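Local coordinates for protein internalin C2 (Listeria monocytogenes serotype 4b str. F2365, PDB 4FHO) that probably takes part in adhesion to or invasion of host cells as a leucine-rich-repeat protein of the internalin family, at residues 123-128 / 140-145; 148-153 / 172-177; 167-172 / 187-192. All coordinates share one frame; numbering follows the deposited sequence.

Contact 1: residues 123-128 / 140-145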
loop_
_atom_site.group_PDB
_atom_site.type_symbol
_atom_site.label_atom_id
_atom_site.label_comp_id
_atom_site.label_asym_id
_atom_site.label_seq_id
_atom_site.Cartn_x
_atom_site.Cartn_y
_atom_site.Cartn_z
ATOM N N THR A 123 -8.672 4.760 -1.516
ATOM C CA THR A 123 -7.823 5.915 -1.860
ATOM C C THR A 123 -8.294 6.680 -3.095
ATOM O O THR A 123 -7.599 7.587 -3.566
ATOM C CB THR A 123 -6.338 5.529 -1.920
ATOM O OG1 THR A 123 -6.136 4.457 -2.843
ATOM C CG2 THR A 123 -5.872 5.089 -0.505
ATOM N N GLN A 124 -9.501 6.352 -3.569
ATOM C CA GLN A 124 -10.103 6.952 -4.764
ATOM C C GLN A 124 -9.220 6.821 -6.004
ATOM O O GLN A 124 -9.232 7.706 -6.859
ATOM C CB GLN A 124 -10.459 8.436 -4.526
ATOM C CG GLN A 124 -11.322 8.682 -3.306
ATOM C CD GLN A 124 -11.594 10.153 -3.034
ATOM O OE1 GLN A 124 -11.602 10.978 -3.937
ATOM N NE2 GLN A 124 -11.825 10.468 -1.794
ATOM N N ILE A 125 -8.484 5.720 -6.117
ATOM C CA ILE A 125 -7.649 5.460 -7.300
ATOM C C ILE A 125 -8.434 4.684 -8.357
ATOM O O ILE A 125 -9.355 3.907 -8.045
ATOM C CB ILE A 125 -6.269 4.813 -6.945
ATOM C CG1 ILE A 125 -6.383 3.420 -6.310
ATOM C CG2 ILE A 125 -5.483 5.761 -6.030
ATOM C CD1 ILE A 125 -5.041 2.788 -5.964
ATOM N N THR A 126 -8.093 4.926 -9.613
ATOM C CA THR A 126 -8.642 4.181 -10.755
ATOM C C THR A 126 -7.596 3.338 -11.488
ATOM O O THR A 126 -7.963 2.518 -12.298
ATOM C CB THR A 126 -9.315 5.149 -11.754
ATOM O OG1 THR A 126 -8.335 6.026 -12.314
ATOM C CG2 THR A 126 -10.382 6.002 -11.044
ATOM N N ASP A 127 -6.316 3.520 -11.176
ATOM C CA ASP A 127 -5.203 3.100 -12.022
ATOM C C ASP A 127 -4.049 2.662 -11.108
ATOM O O ASP A 127 -3.659 3.418 -10.231
ATOM C CB ASP A 127 -4.794 4.331 -12.869
ATOM C CG ASP A 127 -3.758 4.030 -13.932
ATOM O OD1 ASP A 127 -3.483 2.853 -14.236
ATOM O OD2 ASP A 127 -3.241 5.011 -14.511
ATOM N N VAL A 128 -3.493 1.477 -11.327
ATOM C CA VAL A 128 -2.330 0.959 -10.535
ATOM C C VAL A 128 -1.025 0.848 -11.365
ATOM O O VAL A 128 -0.038 0.239 -10.928
ATOM C CB VAL A 128 -2.670 -0.368 -9.806
ATOM C CG1 VAL A 128 -3.703 -0.110 -8.714
ATOM C CG2 VAL A 128 -3.128 -1.445 -10.774
ATOM N N LEU A 140 -0.464 -6.556 -0.905
ATOM C CA LEU A 140 -1.069 -5.424 -1.578
ATOM C C LEU A 140 -2.565 -5.382 -1.321
ATOM O O LEU A 140 -3.255 -6.345 -1.631
ATOM C CB LEU A 140 -0.766 -5.485 -3.078
ATOM C CG LEU A 140 -1.274 -4.314 -3.928
ATOM C CD1 LEU A 140 -0.814 -2.940 -3.405
ATOM C CD2 LEU A 140 -0.862 -4.497 -5.388
ATOM N N TYR A 141 -3.048 -4.276 -0.744
ATOM C CA TYR A 141 -4.487 -4.021 -0.608
ATOM C C TYR A 141 -4.913 -2.925 -1.580
ATOM O O TYR A 141 -4.479 -1.783 -1.459
ATOM C CB TYR A 141 -4.863 -3.598 0.813
ATOM C CG TYR A 141 -4.383 -4.474 1.945
ATOM C CD1 TYR A 141 -3.104 -4.311 2.494
ATOM C CD2 TYR A 141 -5.228 -5.435 2.530
ATOM C CE1 TYR A 141 -2.666 -5.106 3.571
ATOM C CE2 TYR A 141 -4.793 -6.240 3.594
ATOM C CZ TYR A 141 -3.518 -6.065 4.113
ATOM O OH TYR A 141 -3.083 -6.834 5.162
ATOM N N LEU A 142 -5.819 -3.265 -2.492
ATOM C CA LEU A 142 -6.386 -2.324 -3.462
ATOM C C LEU A 142 -7.915 -2.184 -3.363
ATOM O O LEU A 142 -8.540 -1.660 -4.273
ATOM C CB LEU A 142 -5.979 -2.784 -4.864
ATOM C CG LEU A 142 -4.485 -2.674 -5.199
ATOM C CD1 LEU A 142 -4.193 -3.218 -6.602
ATOM C CD2 LEU A 142 -3.941 -1.255 -5.086
ATOM N N ASP A 143 -8.492 -2.585 -2.228
ATOM C CA ASP A 143 -9.951 -2.682 -2.054
ATOM C C ASP A 143 -10.629 -1.333 -2.029
ATOM O O ASP A 143 -10.026 -0.370 -1.604
ATOM C CB ASP A 143 -10.307 -3.367 -0.727
ATOM C CG ASP A 143 -9.648 -4.707 -0.593
ATOM O OD1 ASP A 143 -10.194 -5.695 -1.103
ATOM O OD2 ASP A 143 -8.534 -4.741 -0.046
ATOM N N LEU A 144 -11.881 -1.289 -2.485
ATOM C CA LEU A 144 -12.755 -0.105 -2.336
ATOM C C LEU A 144 -12.230 1.113 -3.145
ATOM O O LEU A 144 -12.190 2.237 -2.663
ATOM C CB LEU A 144 -12.995 0.221 -0.855
ATOM C CG LEU A 144 -13.647 -0.902 -0.011
ATOM C CD1 LEU A 144 -13.325 -0.791 1.483
ATOM C CD2 LEU A 144 -15.133 -0.816 -0.253
ATOM N N ASN A 145 -11.808 0.841 -4.366
ATOM C CA ASN A 145 -11.389 1.839 -5.338
ATOM C C ASN A 145 -12.256 1.669 -6.598
ATOM O O ASN A 145 -13.357 1.111 -6.521
ATOM C CB ASN A 145 -9.874 1.676 -5.542
ATOM C CG ASN A 145 -9.083 2.161 -4.338
ATOM O OD1 ASN A 145 -9.195 3.301 -3.961
ATOM N ND2 ASN A 145 -8.307 1.283 -3.723
HETATM O O HOH W 1 -11.972 4.921 -3.107
#
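N145 is the consensus asparagine of a leucine-rich repeat, three residues beyond L142 in the turn that leaves strand 139-141, and it reaches across to the preceding coil at 123-128, whose T123 occupies its own position one repeat earlier. Its CG lies anti to its own carbonyl carbon (chi1 -72°), which carries the amide across the gap between the coils. T123 N donates to N145 OD1 at 2.9 Å, in the carbonyl plane and on a lone pair. I125 N reaches N145 OD1 more weakly at 3.3 Å, though along a straighter line (161° at the hydrogen). Turned the other way, N145 ND2 donates to L142 O at 3.0 Å, approaching from above that carbonyl's plane, and also to L120 O of the preceding turn. I125 CG1 sits over one face of the amide, 3.6 Å from N145 CG, and shields it. Beside Q124, a water accepts from its N and donates to L144 O, joining the two backbones. Deeper in, V128 CG1 meets the fork of L142 tip to tip, 3.8 Å from both CD1 and CD2. Asparagine suits this place because one short, flat group both accepts and donates. Beyond the strands the turns have no regular strand pairing with each other, and the buried N145 amide bonds backbone groups of both, while the branched aliphatic residues fill the core.

Contact 2: residues 148-153 / 172-177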
loop_
_atom_site.group_PDB
_atom_site.type_symbol
_atom_site.label_atom_id
_atom_site.label_comp_id
_atom_site.label_asym_id
_atom_site.label_seq_id
_atom_site.Cartn_x
_atom_site.Cartn_y
_atom_site.Cartn_z
ATOM N N THR A 148 -9.989 -1.054 -12.747
ATOM C CA THR A 148 -10.430 -1.970 -13.792
ATOM C C THR A 148 -9.295 -2.902 -14.214
ATOM O O THR A 148 -9.461 -4.105 -14.196
ATOM C CB THR A 148 -10.987 -1.187 -15.005
ATOM O OG1 THR A 148 -10.018 -0.233 -15.464
ATOM C CG2 THR A 148 -12.229 -0.419 -14.610
ATOM N N ASN A 149 -8.131 -2.343 -14.538
ATOM C CA ASN A 149 -7.031 -3.074 -15.172
ATOM C C ASN A 149 -5.979 -3.528 -14.138
ATOM O O ASN A 149 -5.455 -2.699 -13.416
ATOM C CB ASN A 149 -6.389 -2.164 -16.240
ATOM C CG ASN A 149 -5.437 -2.896 -17.172
ATOM O OD1 ASN A 149 -5.349 -4.127 -17.176
ATOM N ND2 ASN A 149 -4.740 -2.134 -17.997
ATOM N N ILE A 150 -5.691 -4.840 -14.108
ATOM C CA ILE A 150 -4.671 -5.445 -13.226
ATOM C C ILE A 150 -3.349 -5.699 -13.989
ATOM O O ILE A 150 -2.373 -6.183 -13.407
ATOM C CB ILE A 150 -5.185 -6.769 -12.609
ATOM C CG1 ILE A 150 -6.473 -6.564 -11.813
ATOM C CG2 ILE A 150 -4.200 -7.382 -11.626
ATOM C CD1 ILE A 150 -6.905 -7.847 -11.129
ATOM N N SER A 151 -3.281 -5.339 -15.281
ATOM C CA SER A 151 -2.054 -5.560 -16.090
ATOM C C SER A 151 -0.731 -5.142 -15.411
ATOM O O SER A 151 0.228 -5.912 -15.453
ATOM C CB SER A 151 -2.158 -4.908 -17.481
ATOM O OG SER A 151 -3.145 -5.583 -18.233
ATOM N N PRO A 152 -0.699 -3.969 -14.734
ATOM C CA PRO A 152 0.524 -3.547 -14.042
ATOM C C PRO A 152 1.035 -4.430 -12.909
ATOM O O PRO A 152 2.194 -4.284 -12.552
ATOM C CB PRO A 152 0.147 -2.163 -13.499
ATOM C CG PRO A 152 -0.868 -1.672 -14.466
ATOM C CD PRO A 152 -1.703 -2.893 -14.678
ATOM N N LEU A 153 0.195 -5.311 -12.351
ATOM C CA LEU A 153 0.624 -6.275 -11.328
ATOM C C LEU A 153 1.342 -7.530 -11.832
ATOM O O LEU A 153 1.927 -8.249 -11.018
ATOM C CB LEU A 153 -0.572 -6.731 -10.467
ATOM C CG LEU A 153 -1.508 -5.689 -9.867
ATOM C CD1 LEU A 153 -2.496 -6.378 -8.931
ATOM C CD2 LEU A 153 -0.724 -4.606 -9.141
ATOM N N LEU A 172 -8.646 -11.585 -14.793
ATOM C CA LEU A 172 -7.621 -12.059 -13.847
ATOM C C LEU A 172 -6.357 -12.607 -14.522
ATOM O O LEU A 172 -5.444 -13.086 -13.839
ATOM C CB LEU A 172 -8.219 -13.103 -12.901
ATOM C CG LEU A 172 -9.358 -12.659 -11.972
ATOM C CD1 LEU A 172 -9.801 -13.843 -11.122
ATOM C CD2 LEU A 172 -8.962 -11.476 -11.090
ATOM N N THR A 173 -6.288 -12.520 -15.851
ATOM C CA THR A 173 -5.117 -12.957 -16.622
ATOM C C THR A 173 -3.771 -12.386 -16.138
ATOM O O THR A 173 -2.810 -13.148 -16.053
ATOM C CB THR A 173 -5.320 -12.722 -18.137
ATOM O OG1 THR A 173 -6.498 -13.428 -18.549
ATOM C CG2 THR A 173 -4.123 -13.216 -18.950
ATOM N N PRO A 174 -3.720 -11.097 -15.713
ATOM C CA PRO A 174 -2.468 -10.575 -15.127
ATOM C C PRO A 174 -1.951 -11.292 -13.874
ATOM O O PRO A 174 -0.783 -11.159 -13.558
ATOM C CB PRO A 174 -2.813 -9.117 -14.807
ATOM C CG PRO A 174 -3.850 -8.770 -15.810
ATOM C CD PRO A 174 -4.696 -10.007 -15.892
ATOM N N LEU A 175 -2.804 -12.052 -13.190
ATOM C CA LEU A 175 -2.412 -12.809 -11.999
ATOM C C LEU A 175 -1.773 -14.181 -12.278
ATOM O O LEU A 175 -1.279 -14.800 -11.335
ATOM C CB LEU A 175 -3.620 -12.980 -11.059
ATOM C CG LEU A 175 -4.436 -11.731 -10.712
ATOM C CD1 LEU A 175 -5.488 -12.105 -9.668
ATOM C CD2 LEU A 175 -3.547 -10.588 -10.224
ATOM N N ALA A 176 -1.749 -14.625 -13.547
ATOM C CA ALA A 176 -1.297 -15.979 -13.940
ATOM C C ALA A 176 0.111 -16.386 -13.487
ATOM O O ALA A 176 0.345 -17.564 -13.228
ATOM C CB ALA A 176 -1.415 -16.160 -15.450
ATOM N N ASN A 177 1.028 -15.420 -13.399
ATOM C CA ASN A 177 2.437 -15.664 -13.011
ATOM C C ASN A 177 2.760 -15.360 -11.533
ATOM O O ASN A 177 3.918 -15.492 -11.133
ATOM C CB ASN A 177 3.373 -14.813 -13.915
ATOM C CG ASN A 177 4.730 -15.468 -14.211
ATOM O OD1 ASN A 177 5.087 -16.536 -13.700
ATOM N ND2 ASN A 177 5.512 -14.784 -15.034
#
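Successive 3-10 turns on the back of the leucine-rich-repeat solenoid, away from its parallel sheet, meet here: 151-153 in one coil and 173-175 in the next. P174 is the main bearing surface. Its CB and CG rest against the peptide joining I150 to S151, with P174 CB 3.3 Å from I150 O and P174 CG 3.5 Å from S151 N. The ring crosses the I150 side chain at about a right angle, and P174 CB lies 3.9 Å from I150 CG2. Anti to its backbone N, I150 CG2 pushes on to L175 CD2 at 3.6 Å, the tightest apolar approach in the contact. The other branch of I150, extended at chi2 (-176°), runs alongside L172 and brings CD1 to within 4.2 Å of L172 CD2. Beta-branched isoleucine suits the spot because its CG2 arm meets P174 and L175 while the CG1-CD1 arm reaches L172. At the solvent edge N149 forms an Asx turn: OD1 receives S151 N from above its carbonyl plane and S151 OG in that plane, on a lone pair, at 2.8 Å. The carbonyl just ahead of each 3-10 segment is taken by its last N-H: I150 O by L153 N, L172 O by L175 N. The coils thus pack by van der Waals contact, proline carbons lying against an already bonded peptide carbonyl and N-H.

Contact 3: residues 167-172 / 187-192; sequences NQVNDL and DDNKIS
From its CB, 3.6 Å from V169 O, the side chain of N189 climbs from its own turn into the turn of the previous repeat. CG is anti to the carbonyl carbon (chi1 -87°) and is about equally far from the backbone nitrogens of N167 and V169. OD1 is the working atom. N189 OD1 accepts V169 N at 3.1 Å in a nearly straight bond (163° at the hydrogen), the donor standing somewhat above the carbonyl plane, and takes a weak, bent bond from N167 N. It is tucked close in, with N189 OD1 3.0 Å from N167 C. ND2 points the other way and gives its hydrogens to I164 O and A186 O, so both halves of the buried amide are used, which is why asparagine belongs here.

The backbones also meet directly. K190 N donates to V169 O at 2.7 Å, and N167 N reaches D188 O at 3.3 Å, nearly along the C=O axis. On the outside, the lysine and glutamine chains lie side by side, and bends at K190 chi2 and chi4 bring NZ to 2.9 Å from Q168 OE1 in a weak hydrogen bond, a pairing suited to long polar chains at the surface. On the inside, I191 crosses L172 at about a right angle: I191 CD1 lies 3.7 Å from L172 CD2, while I191 CG2 meets L172 CD1, two branched chains filling the core.

N167 repeats the pattern one coil earlier, its ND2 bonding L142 O, and N211 OD1 takes I191 N one coil later. The centre of the contact lies about 20 Å from the centre of the chain, where loops leaving the parallel strands 161-163 and 183-185 run side by side, the first leading on to 183-185, the second to 205-207.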
loop_
_atom_site.group_PDB
_atom_site.type_symbol
_atom_site.label_atom_id
_atom_site.label_comp_id
_atom_site.label_asym_id
_atom_site.label_seq_id
_atom_site.Cartn_x
_atom_site.Cartn_y
_atom_site.Cartn_z
ATOM N N ASN A 167 -13.990 -3.381 -6.616
ATOM C CA ASN A 167 -13.423 -2.647 -7.742
ATOM C C ASN A 167 -14.287 -2.969 -8.979
ATOM O O ASN A 167 -15.432 -3.388 -8.813
ATOM C CB ASN A 167 -11.925 -2.998 -7.859
ATOM C CG ASN A 167 -11.062 -2.196 -6.917
ATOM O OD1 ASN A 167 -10.904 -1.011 -7.110
ATOM N ND2 ASN A 167 -10.508 -2.833 -5.884
ATOM N N GLN A 168 -13.758 -2.790 -10.192
ATOM C CA GLN A 168 -14.464 -3.093 -11.433
ATOM C C GLN A 168 -13.611 -4.033 -12.307
ATOM O O GLN A 168 -13.637 -3.935 -13.523
ATOM C CB GLN A 168 -14.776 -1.786 -12.168
ATOM C CG GLN A 168 -15.616 -0.774 -11.392
ATOM C CD GLN A 168 -16.925 -0.424 -12.076
ATOM O OE1 GLN A 168 -17.886 -1.197 -12.032
ATOM N NE2 GLN A 168 -16.966 0.746 -12.721
ATOM N N VAL A 169 -12.872 -4.946 -11.669
ATOM C CA VAL A 169 -11.938 -5.836 -12.345
ATOM C C VAL A 169 -12.740 -6.880 -13.121
ATOM O O VAL A 169 -13.658 -7.471 -12.564
ATOM C CB VAL A 169 -10.999 -6.544 -11.336
ATOM C CG1 VAL A 169 -10.162 -7.625 -12.003
ATOM C CG2 VAL A 169 -10.087 -5.540 -10.659
ATOM N N ASN A 170 -12.403 -7.082 -14.397
ATOM C CA ASN A 170 -13.043 -8.112 -15.255
ATOM C C ASN A 170 -12.124 -9.181 -15.845
ATOM O O ASN A 170 -12.608 -10.078 -16.546
ATOM C CB ASN A 170 -13.888 -7.447 -16.371
ATOM C CG ASN A 170 -13.047 -6.797 -17.464
ATOM O OD1 ASN A 170 -12.884 -5.592 -17.496
ATOM N ND2 ASN A 170 -12.548 -7.606 -18.390
ATOM N N ASP A 171 -10.822 -9.092 -15.575
ATOM C CA ASP A 171 -9.828 -9.967 -16.193
ATOM C C ASP A 171 -8.772 -10.305 -15.139
ATOM O O ASP A 171 -8.100 -9.411 -14.645
ATOM C CB ASP A 171 -9.214 -9.233 -17.407
ATOM C CG ASP A 171 -8.471 -10.156 -18.368
ATOM O OD1 ASP A 171 -8.137 -11.312 -18.023
ATOM O OD2 ASP A 171 -8.216 -9.704 -19.501
ATOM N N LEU A 172 -8.646 -11.585 -14.793
ATOM C CA LEU A 172 -7.621 -12.059 -13.847
ATOM C C LEU A 172 -6.357 -12.607 -14.522
ATOM O O LEU A 172 -5.444 -13.086 -13.839
ATOM C CB LEU A 172 -8.219 -13.103 -12.901
ATOM C CG LEU A 172 -9.358 -12.659 -11.972
ATOM C CD1 LEU A 172 -9.801 -13.843 -11.122
ATOM C CD2 LEU A 172 -8.962 -11.476 -11.090
ATOM N N ASP A 187 -13.985 -10.086 -3.838
ATOM C CA ASP A 187 -15.457 -9.938 -3.740
ATOM C C ASP A 187 -15.904 -8.630 -4.417
ATOM O O ASP A 187 -15.257 -7.613 -4.237
ATOM C CB ASP A 187 -15.949 -9.912 -2.278
ATOM C CG ASP A 187 -15.834 -11.264 -1.564
ATOM O OD1 ASP A 187 -15.606 -12.295 -2.221
ATOM O OD2 ASP A 187 -16.006 -11.304 -0.320
ATOM N N ASP A 188 -16.998 -8.682 -5.183
ATOM C CA ASP A 188 -17.657 -7.493 -5.751
ATOM C C ASP A 188 -16.764 -6.842 -6.825
ATOM O O ASP A 188 -16.172 -5.791 -6.636
ATOM C CB ASP A 188 -18.151 -6.525 -4.640
ATOM C CG ASP A 188 -19.115 -5.439 -5.156
ATOM O OD1 ASP A 188 -19.372 -5.312 -6.374
ATOM O OD2 ASP A 188 -19.598 -4.659 -4.316
ATOM N N ASN A 189 -16.683 -7.543 -7.946
ATOM C CA ASN A 189 -15.948 -7.145 -9.134
ATOM C C ASN A 189 -16.783 -7.584 -10.364
ATOM O O ASN A 189 -17.987 -7.829 -10.221
ATOM C CB ASN A 189 -14.540 -7.754 -9.066
ATOM C CG ASN A 189 -13.566 -6.884 -8.312
ATOM O OD1 ASN A 189 -13.262 -5.762 -8.734
ATOM N ND2 ASN A 189 -13.049 -7.400 -7.211
ATOM N N LYS A 190 -16.182 -7.647 -11.543
ATOM C CA LYS A 190 -16.860 -8.096 -12.759
ATOM C C LYS A 190 -16.152 -9.326 -13.328
ATOM O O LYS A 190 -15.990 -9.449 -14.532
ATOM C CB LYS A 190 -16.911 -6.940 -13.773
ATOM C CG LYS A 190 -17.652 -5.700 -13.288
ATOM C CD LYS A 190 -19.167 -5.854 -13.421
ATOM C CE LYS A 190 -19.925 -4.842 -12.572
ATOM N NZ LYS A 190 -19.483 -3.436 -12.802
ATOM N N ILE A 191 -15.778 -10.264 -12.452
ATOM C CA ILE A 191 -15.020 -11.451 -12.853
ATOM C C ILE A 191 -16.016 -12.517 -13.348
ATOM O O ILE A 191 -17.020 -12.793 -12.678
ATOM C CB ILE A 191 -14.134 -11.974 -11.682
ATOM C CG1 ILE A 191 -13.089 -10.907 -11.283
ATOM C CG2 ILE A 191 -13.437 -13.283 -12.046
ATOM C CD1 ILE A 191 -12.432 -11.128 -9.926
ATOM N N SER A 192 -15.758 -13.074 -14.532
ATOM C CA SER A 192 -16.494 -14.258 -15.042
ATOM C C SER A 192 -15.649 -15.489 -15.360
ATOM O O SER A 192 -16.159 -16.597 -15.282
ATOM C CB SER A 192 -17.329 -13.882 -16.274
ATOM O OG SER A 192 -16.535 -13.249 -17.253
#

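Going from the N terminus, contact 1 comes first: the chain leaves strand 117-119, passes 123-128, and returns through strand 139-141 to close a loop at 140-145. It is complete before the other two begin. Contacts 2 and 3 cross, since 148-153, 167-172, 172-177 and 187-192 alternate along the chain, and they share L172, which ends one segment and begins another. The series therefore ties each coil of the solenoid to its successor, from the repeat after strand 117-119 to that after 183-185. Contact 1 also touches contact 2 directly: V128 packs on P152, and L140 packs on L153.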